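Long-range contacts in putative methyltransferase (Porphyromonas gingivalis, PDB 3LL7), which is a putative methyltransferase that probably transfers a methyl group from S-adenosylmethionine to a substrate not yet identified: residues P52-K57 with L73-S78; V129-N134 with V145-G150; P257-N262 with V269-F274; S323-S328 with S366-P371. All blocks are in the same frame, centred on the assembly; numbering follows the deposited sequence.

Interaction 1 of 4, residues P52-K57 with L73-S78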
# COMPACT_ATOMS: atom_id res chain seq x y z
N PRO A 52 -4.05 10.28 19.43
CA PRO A 52 -3.10 9.16 19.49
C PRO A 52 -3.09 8.33 18.19
O PRO A 52 -2.01 7.97 17.71
CB PRO A 52 -3.60 8.33 20.68
CG PRO A 52 -4.30 9.34 21.56
CD PRO A 52 -5.00 10.24 20.57
N ARG A 53 -4.27 8.07 17.62
CA ARG A 53 -4.38 7.29 16.38
C ARG A 53 -3.86 8.06 15.16
O ARG A 53 -3.31 7.45 14.24
CB ARG A 53 -5.80 6.75 16.15
CG ARG A 53 -6.19 5.61 17.13
CD ARG A 53 -7.46 4.84 16.69
NE ARG A 53 -8.64 5.71 16.56
CZ ARG A 53 -9.40 6.12 17.57
NH1 ARG A 53 -9.11 5.77 18.82
NH2 ARG A 53 -10.45 6.90 17.34
N LEU A 54 -4.04 9.38 15.16
CA LEU A 54 -3.37 10.25 14.18
C LEU A 54 -1.85 10.20 14.30
O LEU A 54 -1.15 10.13 13.28
CB LEU A 54 -3.84 11.71 14.28
CG LEU A 54 -3.18 12.73 13.33
CD1 LEU A 54 -3.61 12.52 11.85
CD2 LEU A 54 -3.50 14.15 13.75
N ARG A 55 -1.33 10.25 15.52
CA ARG A 55 0.12 10.24 15.72
C ARG A 55 0.78 8.96 15.20
O ARG A 55 1.86 9.01 14.60
CB ARG A 55 0.50 10.49 17.19
CG ARG A 55 2.00 10.77 17.38
CD ARG A 55 2.31 11.35 18.75
NE ARG A 55 1.82 12.72 18.90
CZ ARG A 55 0.81 13.09 19.69
NH1 ARG A 55 0.16 12.19 20.42
NH2 ARG A 55 0.45 14.36 19.74
N ASN A 56 0.13 7.82 15.45
CA ASN A 56 0.61 6.53 14.98
C ASN A 56 0.69 6.49 13.46
O ASN A 56 1.73 6.13 12.90
CB ASN A 56 -0.28 5.39 15.50
CG ASN A 56 -0.34 5.33 17.02
OD1 ASN A 56 0.67 5.49 17.71
ND2 ASN A 56 -1.54 5.10 17.56
N LYS A 57 -0.40 6.89 12.80
CA LYS A 57 -0.51 6.77 11.33
C LYS A 57 0.24 7.85 10.56
O LYS A 57 0.97 7.57 9.60
CB LYS A 57 -1.99 6.74 10.90
CG LYS A 57 -2.18 6.44 9.41
CD LYS A 57 -3.63 6.10 9.07
CE LYS A 57 -3.77 5.85 7.58
NZ LYS A 57 -5.15 5.39 7.15
N LEU A 73 -13.64 8.30 10.61
CA LEU A 73 -13.84 7.64 9.33
C LEU A 73 -12.80 8.07 8.29
O LEU A 73 -12.09 7.22 7.73
CB LEU A 73 -15.27 7.83 8.80
CG LEU A 73 -15.71 6.96 7.61
CD1 LEU A 73 -15.31 5.48 7.79
CD2 LEU A 73 -17.22 7.10 7.39
N SER A 74 -12.67 9.38 8.06
CA SER A 74 -11.70 9.90 7.09
C SER A 74 -10.25 9.55 7.44
O SER A 74 -9.43 9.33 6.55
CB SER A 74 -11.85 11.41 6.90
OG SER A 74 -12.89 11.70 5.98
N LEU A 75 -9.94 9.50 8.73
CA LEU A 75 -8.59 9.14 9.17
C LEU A 75 -8.24 7.67 8.86
O LEU A 75 -7.16 7.38 8.34
CB LEU A 75 -8.39 9.47 10.65
CG LEU A 75 -7.03 9.10 11.27
CD1 LEU A 75 -5.84 9.67 10.45
CD2 LEU A 75 -6.96 9.54 12.73
N GLU A 76 -9.15 6.74 9.16
CA GLU A 76 -8.84 5.32 8.93
C GLU A 76 -8.84 4.92 7.46
O GLU A 76 -8.25 3.92 7.10
CB GLU A 76 -9.74 4.40 9.77
CG GLU A 76 -9.51 4.50 11.29
CD GLU A 76 -8.14 3.96 11.77
OE1 GLU A 76 -7.72 2.87 11.30
OE2 GLU A 76 -7.51 4.62 12.63
N GLN A 77 -9.44 5.73 6.59
CA GLN A 77 -9.48 5.43 5.15
C GLN A 77 -8.27 5.94 4.36
O GLN A 77 -8.04 5.53 3.21
CB GLN A 77 -10.76 6.00 4.51
CG GLN A 77 -12.07 5.36 5.00
CD GLN A 77 -13.31 6.04 4.42
OE1 GLN A 77 -13.22 7.08 3.75
NE2 GLN A 77 -14.47 5.46 4.68
N SER A 78 -7.50 6.85 4.95
CA SER A 78 -6.47 7.55 4.20
C SER A 78 -5.25 6.68 3.87
O SER A 78 -5.01 5.67 4.53
CB SER A 78 -6.00 8.79 4.96
OG SER A 78 -5.05 8.45 5.94
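Lys57 and Ser78 form the polar heart of this contact. The lysine chain stays extended beyond CG and carries NZ from the last turn of helix 38-57 to the C-terminal end of helix 72-77. There Lys57 NZ donates to Ser78 O at 2.6 Å, tilted 32° from that carbonyl's plane, and to Leu75 O at 3.1 Å, this time in the carbonyl plane. A weak third bond runs from Lys57 NZ to Ser78 OG at 3.3 Å. The apolar part lies one turn back, where Leu54 and Leu75 cross at about a right angle: their CD1 methyls meet at 3.9 Å, and Leu75 CD2 rests 3.8 Å from Leu54 N. Ile69 touches both leucines, Trp61 touches Leu54 and Leu104 touches Leu75. At the outer margin the contact is electrostatic and loose. Glu76 OE2 stands at the edge of the Arg53 guanidinium, 4.2 Å from Arg53 NE, beyond salt-bridge range, while Arg53 NH2 pairs with Glu49 on its own helix. The two helix segments run nearly parallel, 19° apart, with axes 10.9 Å from each other. A lysine ammonium placed among C-terminal carbonyls meets the negative end of the helix dipole, so its positive charge is probably stabilised there.

Interaction 2 of 4, residues V129-N134 with V145-G150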
# COMPACT_ATOMS: atom_id res chain seq x y z
N VAL A 129 -14.33 20.70 3.83
CA VAL A 129 -14.13 21.84 4.73
C VAL A 129 -12.80 21.66 5.48
O VAL A 129 -12.03 22.62 5.60
CB VAL A 129 -15.31 22.02 5.74
CG1 VAL A 129 -14.96 23.10 6.78
CG2 VAL A 129 -16.60 22.50 4.97
N ALA A 130 -12.54 20.45 5.95
CA ALA A 130 -11.31 20.20 6.71
C ALA A 130 -10.07 20.38 5.81
O ALA A 130 -9.05 20.95 6.21
CB ALA A 130 -11.35 18.82 7.34
N ALA A 131 -10.18 19.86 4.58
CA ALA A 131 -9.09 19.93 3.62
C ALA A 131 -8.80 21.36 3.22
O ALA A 131 -7.65 21.76 3.05
CB ALA A 131 -9.40 19.07 2.39
N ARG A 132 -9.87 22.14 3.09
CA ARG A 132 -9.76 23.54 2.78
C ARG A 132 -8.95 24.25 3.88
O ARG A 132 -8.19 25.18 3.60
CB ARG A 132 -11.18 24.13 2.58
CG ARG A 132 -11.24 25.42 1.81
CD ARG A 132 -12.68 25.78 1.42
NE ARG A 132 -13.11 25.01 0.26
CZ ARG A 132 -14.09 24.11 0.31
NH1 ARG A 132 -14.77 23.91 1.44
NH2 ARG A 132 -14.40 23.43 -0.78
N HIS A 133 -9.09 23.81 5.13
CA HIS A 133 -8.28 24.32 6.26
C HIS A 133 -6.85 23.73 6.32
O HIS A 133 -5.87 24.47 6.50
CB HIS A 133 -9.02 24.03 7.57
CG HIS A 133 -8.25 24.40 8.80
ND1 HIS A 133 -8.29 25.67 9.36
CD2 HIS A 133 -7.44 23.67 9.60
CE1 HIS A 133 -7.52 25.69 10.44
NE2 HIS A 133 -6.99 24.49 10.60
N ASN A 134 -6.75 22.41 6.21
CA ASN A 134 -5.51 21.67 6.43
C ASN A 134 -4.51 21.84 5.30
O ASN A 134 -3.30 22.02 5.54
CB ASN A 134 -5.77 20.17 6.61
CG ASN A 134 -6.49 19.86 7.92
OD1 ASN A 134 -6.38 20.60 8.90
ND2 ASN A 134 -7.19 18.76 7.94
N VAL A 145 -3.28 26.20 -5.04
CA VAL A 145 -4.32 25.16 -5.02
C VAL A 145 -5.77 25.68 -5.05
O VAL A 145 -6.05 26.79 -4.63
CB VAL A 145 -4.16 24.15 -3.84
CG1 VAL A 145 -2.84 23.39 -3.97
CG2 VAL A 145 -4.27 24.84 -2.49
N ASN A 146 -6.68 24.86 -5.55
CA ASN A 146 -8.10 25.16 -5.57
C ASN A 146 -8.77 23.95 -4.92
O ASN A 146 -8.60 22.81 -5.38
CB ASN A 146 -8.57 25.37 -7.01
CG ASN A 146 -10.00 25.91 -7.11
OD1 ASN A 146 -10.67 26.13 -6.11
ND2 ASN A 146 -10.46 26.11 -8.35
N ILE A 147 -9.50 24.19 -3.83
CA ILE A 147 -10.05 23.11 -3.04
C ILE A 147 -11.58 23.14 -3.22
O ILE A 147 -12.26 24.03 -2.72
CB ILE A 147 -9.61 23.28 -1.58
CG1 ILE A 147 -8.06 23.25 -1.50
CG2 ILE A 147 -10.20 22.19 -0.70
CD1 ILE A 147 -7.49 23.99 -0.29
N LEU A 148 -12.11 22.17 -3.96
CA LEU A 148 -13.51 22.21 -4.38
C LEU A 148 -14.37 21.13 -3.73
O LEU A 148 -13.94 20.00 -3.54
CB LEU A 148 -13.61 22.05 -5.90
CG LEU A 148 -12.97 23.09 -6.82
CD1 LEU A 148 -13.02 22.56 -8.24
CD2 LEU A 148 -13.64 24.49 -6.70
N THR A 149 -15.61 21.49 -3.40
CA THR A 149 -16.56 20.54 -2.86
C THR A 149 -17.47 20.05 -3.98
O THR A 149 -17.97 20.86 -4.78
CB THR A 149 -17.43 21.19 -1.78
OG1 THR A 149 -16.59 21.60 -0.70
CG2 THR A 149 -18.56 20.22 -1.26
N GLY A 150 -17.71 18.74 -4.02
CA GLY A 150 -18.73 18.16 -4.90
C GLY A 150 -18.21 17.01 -5.73
O GLY A 150 -17.08 16.59 -5.57
O HOH W 1 -17.46 22.55 1.61
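Arg132 turns the edge of its guanidinium to strand 144-149 and holds it at two points. Arg132 NH2 donates to Thr149 OG1 at 2.9 Å in an almost straight bond (175°), with the hydroxyl oxygen lying in the guanidinium plane. Arg132 NH2 also reaches Ile147 O at 3.0 Å, and Arg132 NE joins it at 3.3 Å, a side-on grip of two nitrogens on one oxygen. Both come from the same face of the Ile147 carbonyl, above its plane. A water links Arg132 NH1, from which it accepts, to Thr149 OG1. The arginine chain bends at chi3 (-79°), which swings NE off its otherwise extended course. The segments belong to the beta-alpha-beta unit of strand 117-122, helix 125-138 and strand 144-149, a right-handed crossover of the kind from which Rossmann-like methyltransferase domains are built; here helix and strand run 166° apart, nearly antiparallel. Beneath the polar edge, Ile147 points at the helix backbone: its CG2 lies 3.9 Å from Arg132 CB, and its CD1 is 4.0 Å from Ala131 O. The arginine and isoleucine side chains slide past each other in opposite directions. Tyr120 of the neighbouring strand touches both Ala131 and Ile147, and Ile135, one turn on along the helix, also packs on Ile147. On the far side of the helix, His133 bonds to Glu8 and to Ser66 O.

Interaction 3 of 4, residues P257-N262 with V269-F274. With FMT (formic acid), chain E; FMT (formic acid), chain I.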
# COMPACT_ATOMS: atom_id res chain seq x y z
N PRO A 257 4.56 -3.13 -18.45
CA PRO A 257 5.53 -3.27 -17.36
C PRO A 257 4.88 -3.26 -15.98
O PRO A 257 4.17 -2.32 -15.63
CB PRO A 257 6.41 -2.01 -17.50
CG PRO A 257 6.24 -1.58 -18.93
CD PRO A 257 4.84 -1.95 -19.29
N ILE A 258 5.13 -4.32 -15.21
CA ILE A 258 4.67 -4.45 -13.83
C ILE A 258 5.86 -4.21 -12.92
O ILE A 258 6.90 -4.89 -13.04
CB ILE A 258 4.07 -5.84 -13.57
CG1 ILE A 258 2.90 -6.09 -14.56
CG2 ILE A 258 3.58 -5.98 -12.14
CD1 ILE A 258 2.52 -7.57 -14.65
N HIS A 259 5.70 -3.26 -11.99
CA HIS A 259 6.74 -2.96 -11.01
C HIS A 259 6.34 -3.51 -9.65
O HIS A 259 5.28 -3.12 -9.10
CB HIS A 259 6.89 -1.45 -10.83
CG HIS A 259 7.41 -0.73 -12.03
ND1 HIS A 259 6.89 -0.89 -13.30
CD2 HIS A 259 8.42 0.16 -12.15
CE1 HIS A 259 7.55 -0.11 -14.14
NE2 HIS A 259 8.48 0.53 -13.47
N ALA A 260 7.18 -4.37 -9.07
CA ALA A 260 6.89 -4.91 -7.74
C ALA A 260 7.87 -4.27 -6.81
O ALA A 260 9.09 -4.39 -7.00
CB ALA A 260 7.02 -6.47 -7.74
N ILE A 261 7.35 -3.56 -5.81
CA ILE A 261 8.28 -2.86 -4.94
C ILE A 261 7.91 -2.99 -3.48
O ILE A 261 6.74 -2.95 -3.13
CB ILE A 261 8.48 -1.41 -5.35
CG1 ILE A 261 9.77 -0.83 -4.68
CG2 ILE A 261 7.22 -0.61 -5.08
CD1 ILE A 261 10.42 0.33 -5.45
N ASN A 262 8.92 -3.17 -2.65
CA ASN A 262 8.70 -3.32 -1.23
C ASN A 262 9.39 -2.15 -0.57
O ASN A 262 10.60 -2.16 -0.46
CB ASN A 262 9.29 -4.66 -0.73
CG ASN A 262 8.94 -4.96 0.71
OD1 ASN A 262 7.84 -4.67 1.16
ND2 ASN A 262 9.90 -5.57 1.45
N VAL A 269 15.16 2.32 -2.87
CA VAL A 269 15.05 0.88 -3.20
C VAL A 269 14.66 0.74 -4.69
O VAL A 269 14.08 1.65 -5.30
CB VAL A 269 14.02 0.09 -2.29
CG1 VAL A 269 13.61 -1.24 -2.93
CG2 VAL A 269 14.59 -0.15 -0.88
N ILE A 270 14.98 -0.41 -5.26
CA ILE A 270 14.94 -0.68 -6.70
C ILE A 270 13.74 -1.61 -7.02
O ILE A 270 13.59 -2.62 -6.35
CB ILE A 270 16.32 -1.36 -7.05
CG1 ILE A 270 17.49 -0.44 -6.68
CG2 ILE A 270 16.39 -1.84 -8.47
CD1 ILE A 270 17.36 1.00 -7.11
N PRO A 271 12.89 -1.27 -8.01
CA PRO A 271 11.73 -2.15 -8.29
C PRO A 271 12.15 -3.42 -9.02
O PRO A 271 13.17 -3.41 -9.72
CB PRO A 271 10.89 -1.31 -9.24
CG PRO A 271 11.89 -0.43 -9.98
CD PRO A 271 12.94 -0.11 -8.92
N PHE A 272 11.38 -4.49 -8.86
CA PHE A 272 11.49 -5.64 -9.76
C PHE A 272 10.51 -5.38 -10.91
O PHE A 272 9.30 -5.30 -10.69
CB PHE A 272 11.10 -6.91 -9.00
CG PHE A 272 11.41 -8.16 -9.75
CD1 PHE A 272 12.60 -8.85 -9.50
CD2 PHE A 272 10.54 -8.63 -10.72
CE1 PHE A 272 12.92 -9.99 -10.20
CE2 PHE A 272 10.85 -9.81 -11.45
CZ PHE A 272 12.06 -10.48 -11.18
N ILE A 273 11.02 -5.20 -12.12
CA ILE A 273 10.13 -4.89 -13.24
C ILE A 273 10.08 -6.08 -14.20
O ILE A 273 11.13 -6.62 -14.57
CB ILE A 273 10.63 -3.66 -14.00
CG1 ILE A 273 10.87 -2.47 -13.03
CG2 ILE A 273 9.68 -3.27 -15.16
CD1 ILE A 273 11.47 -1.25 -13.76
N PHE A 274 8.87 -6.47 -14.59
CA PHE A 274 8.71 -7.59 -15.52
C PHE A 274 7.39 -7.42 -16.29
O PHE A 274 6.68 -6.42 -16.10
CB PHE A 274 8.75 -8.95 -14.76
CG PHE A 274 7.50 -9.25 -13.97
CD1 PHE A 274 6.67 -10.32 -14.35
CD2 PHE A 274 7.13 -8.47 -12.84
CE1 PHE A 274 5.49 -10.59 -13.62
CE2 PHE A 274 5.96 -8.73 -12.15
CZ PHE A 274 5.13 -9.80 -12.56
C FMT E . 11.88 -5.09 -4.28
O1 FMT E . 11.43 -5.57 -5.34
O2 FMT E . 11.67 -3.94 -3.84
C FMT I . 12.97 -6.11 0.06
O1 FMT I . 13.61 -6.41 -0.95
O2 FMT I . 12.38 -6.93 0.74
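Phe274, which packs against Ile258, has its CG set between the backbone N and the carbonyl carbon, a crowded position (chi1 74°). The CE2 and CZ end of its ring comes against the isoleucine: Phe274 CE2 lies 3.6 Å from Ile258 CG2, and CZ touches CD1 of the same isoleucine. On the other face of the sheet, His259 and Ile273 both have CG or CG1 anti to the carbonyl carbon, and they run side by side in the same direction. Ile273 CG1 sits over one face of the imidazole, 3.9 Å from the ring centroid, in a CH-pi contact offset toward the rim; the His259 ring also stacks with that of His229. Four backbone bonds join the strands: Ile258 and Phe274 exchange a pair, as do Ala260 and Phe272. Ile258 N to Phe274 O, at 2.8 Å, is the straightest at 173°. Between these pairs, Ile273 CA approaches Ile258 O at 3.2 Å in a CA-H...O contact. Beyond the Ala260-Phe272 pair the ladder stops at Pro271, which has no N-H. Ile261 CD1 packs on Pro271 CB, and Ile261 CG1 meets Val269 CG1. Asn262 N instead donates to O2 of a formic acid (chain E) at 3.1 Å, while Asn262 ND2 binds a second one (chain I); both molecules are probably from the crystallisation liquor. The face with Ile258, Ala260, Phe272 and Phe274 is covered by helices 299-304 and 307-314. The whole is an antiparallel beta hairpin, in which strand 272-274 extends the mixed sheet beyond strand 258-263.

Interaction 4 of 4, residues S323-S328 with S366-P371. With EDO (1,2-ethanediol), chain B; FMT (formic acid), chain J.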
# COMPACT_ATOMS: atom_id res chain seq x y z
N SER A 323 4.94 -23.73 -4.43
CA SER A 323 5.78 -23.31 -3.29
C SER A 323 6.60 -22.08 -3.69
O SER A 323 7.56 -22.17 -4.46
CB SER A 323 6.74 -24.43 -2.84
OG SER A 323 6.04 -25.63 -2.59
N HIS A 324 6.21 -20.92 -3.17
CA HIS A 324 6.87 -19.71 -3.61
C HIS A 324 8.08 -19.44 -2.73
O HIS A 324 8.09 -18.52 -1.90
CB HIS A 324 5.86 -18.57 -3.68
CG HIS A 324 4.68 -18.88 -4.55
ND1 HIS A 324 4.79 -19.62 -5.71
CD2 HIS A 324 3.36 -18.56 -4.44
CE1 HIS A 324 3.61 -19.73 -6.28
NE2 HIS A 324 2.72 -19.09 -5.53
N LEU A 325 9.06 -20.33 -2.90
CA LEU A 325 10.37 -20.27 -2.27
C LEU A 325 11.39 -20.73 -3.28
O LEU A 325 11.10 -21.55 -4.16
CB LEU A 325 10.47 -21.27 -1.08
CG LEU A 325 9.62 -20.95 0.14
CD1 LEU A 325 9.79 -22.20 1.09
CD2 LEU A 325 10.15 -19.67 0.82
N TYR A 326 12.60 -20.26 -3.09
CA TYR A 326 13.72 -20.52 -3.99
C TYR A 326 14.90 -21.02 -3.21
O TYR A 326 15.00 -20.78 -1.99
CB TYR A 326 14.10 -19.24 -4.75
CG TYR A 326 12.92 -18.61 -5.40
CD1 TYR A 326 12.51 -18.98 -6.69
CD2 TYR A 326 12.17 -17.66 -4.71
CE1 TYR A 326 11.39 -18.38 -7.29
CE2 TYR A 326 11.05 -17.07 -5.28
CZ TYR A 326 10.66 -17.43 -6.56
OH TYR A 326 9.56 -16.83 -7.12
N THR A 327 15.84 -21.64 -3.93
CA THR A 327 17.06 -22.12 -3.30
C THR A 327 18.25 -22.05 -4.29
O THR A 327 18.05 -22.09 -5.51
CB THR A 327 16.88 -23.56 -2.73
OG1 THR A 327 17.98 -23.87 -1.88
CG2 THR A 327 16.79 -24.60 -3.85
N SER A 328 19.45 -21.95 -3.76
CA SER A 328 20.66 -21.97 -4.60
C SER A 328 21.86 -22.28 -3.75
O SER A 328 21.84 -22.07 -2.53
CB SER A 328 20.84 -20.60 -5.29
OG SER A 328 21.27 -19.64 -4.33
N SER A 366 6.88 -20.25 9.42
CA SER A 366 6.26 -19.82 8.17
C SER A 366 5.85 -21.05 7.37
O SER A 366 6.34 -22.17 7.62
CB SER A 366 7.25 -18.94 7.36
OG SER A 366 7.41 -17.66 7.98
N CYS A 367 4.91 -20.86 6.44
CA CYS A 367 4.49 -21.92 5.54
C CYS A 367 4.35 -21.39 4.12
O CYS A 367 3.87 -20.25 3.92
CB CYS A 367 3.15 -22.50 6.00
SG CYS A 367 3.33 -23.44 7.51
N ARG A 368 4.83 -22.18 3.16
CA ARG A 368 4.67 -21.89 1.73
C ARG A 368 4.36 -23.19 1.03
O ARG A 368 5.29 -23.90 0.61
CB ARG A 368 5.93 -21.27 1.08
CG ARG A 368 6.34 -19.90 1.63
CD ARG A 368 5.41 -18.82 1.12
NE ARG A 368 5.70 -17.54 1.74
CZ ARG A 368 4.89 -16.50 1.73
NH1 ARG A 368 3.71 -16.59 1.09
NH2 ARG A 368 5.25 -15.37 2.35
N ASN A 369 3.06 -23.45 0.88
CA ASN A 369 2.52 -24.69 0.31
C ASN A 369 2.72 -25.87 1.27
O ASN A 369 3.71 -26.62 1.18
CB ASN A 369 3.09 -24.95 -1.09
CG ASN A 369 2.40 -26.08 -1.81
OD1 ASN A 369 1.31 -26.50 -1.42
ND2 ASN A 369 3.04 -26.59 -2.87
N PHE A 370 1.79 -25.99 2.22
CA PHE A 370 1.96 -26.91 3.34
C PHE A 370 0.55 -27.18 3.91
O PHE A 370 -0.29 -26.27 3.91
CB PHE A 370 2.87 -26.28 4.41
CG PHE A 370 3.44 -27.26 5.37
CD1 PHE A 370 4.39 -28.18 4.96
CD2 PHE A 370 2.98 -27.29 6.70
CE1 PHE A 370 4.90 -29.13 5.88
CE2 PHE A 370 3.48 -28.22 7.62
CZ PHE A 370 4.43 -29.14 7.20
N PRO A 371 0.32 -28.41 4.42
CA PRO A 371 -1.08 -28.73 4.80
C PRO A 371 -1.53 -28.11 6.13
O PRO A 371 -2.74 -28.15 6.45
CB PRO A 371 -1.07 -30.25 4.88
CG PRO A 371 0.36 -30.59 5.28
CD PRO A 371 1.15 -29.62 4.38
C1 EDO B . 0.08 -21.60 1.99
O1 EDO B . 1.23 -21.18 1.26
C2 EDO B . 0.32 -22.98 2.58
O2 EDO B . -0.49 -23.93 1.91
C FMT J . 0.77 -28.97 -4.39
O1 FMT J . 1.61 -29.27 -3.54
O2 FMT J . 0.33 -27.83 -4.57
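Arg368 crosses Leu325 at about a right angle and can be followed outward atom by atom. Arg368 CB lies 3.8 Å from Leu325 CG. Arg368 CG comes next, placed beside the backbone N by chi1 (-64°), and touches Leu325 CG at 3.8 Å and the CD2 methyl of the same leucine. A bend at chi2 (-74°) directs Arg368 CD toward His324 O, 4.0 Å away; the O of His324, the central residue of an inverse gamma turn, is buried with no partner in the model. From CD on the chain has left the leucine; NE forms a salt bridge with Glu296 on strand 293-297. Leu325 is also touched by Met392 and Thr394 of strand 389-395. Nearby, Asn369 ND2 donates to Ser323 OG at 3.2 Å (148°), with the hydroxyl oxygen tilted 17° from the amide plane; Ser323 OG is further bonded to Thr395 O. Asn369 ND2 also donates to O1 of a formic acid at 3.1 Å. Asn369 N and Phe370 N donate to O1 and O2 of one 1,2-ethanediol, both ligands probably coming from the crystallisation liquor. The axes of strands 323-328 and 366-368 lie 109° apart. Four strands separate 323-328, of the ferredoxin-like region, from edge strand 364-368 of the THUMP-like region, so the seven-stranded mixed sheet must curl for them to meet near Ser323 and Asn369, closing its two ends against each other.

The four contacts follow one another along the chain without overlapping, and none touches another. Interactions 1 and 2 lie on the same side of the chain's centre, with centres 19 Å apart and nearest atoms about 7 Å apart; on the loop just before helix 72-77, Ile69 touches Leu75 of the first, and its neighbour Pro70 touches Ala130 of the second. Interactions 2 and 3 reach the same ten-stranded sheet at distant places, their centres 34 Å apart. Interaction 4 belongs to the separate seven-stranded sheet, yet its nearest atoms come within about 8 Å of interaction 3. Interactions 2 and 4 are farthest apart, at 48 Å between centres.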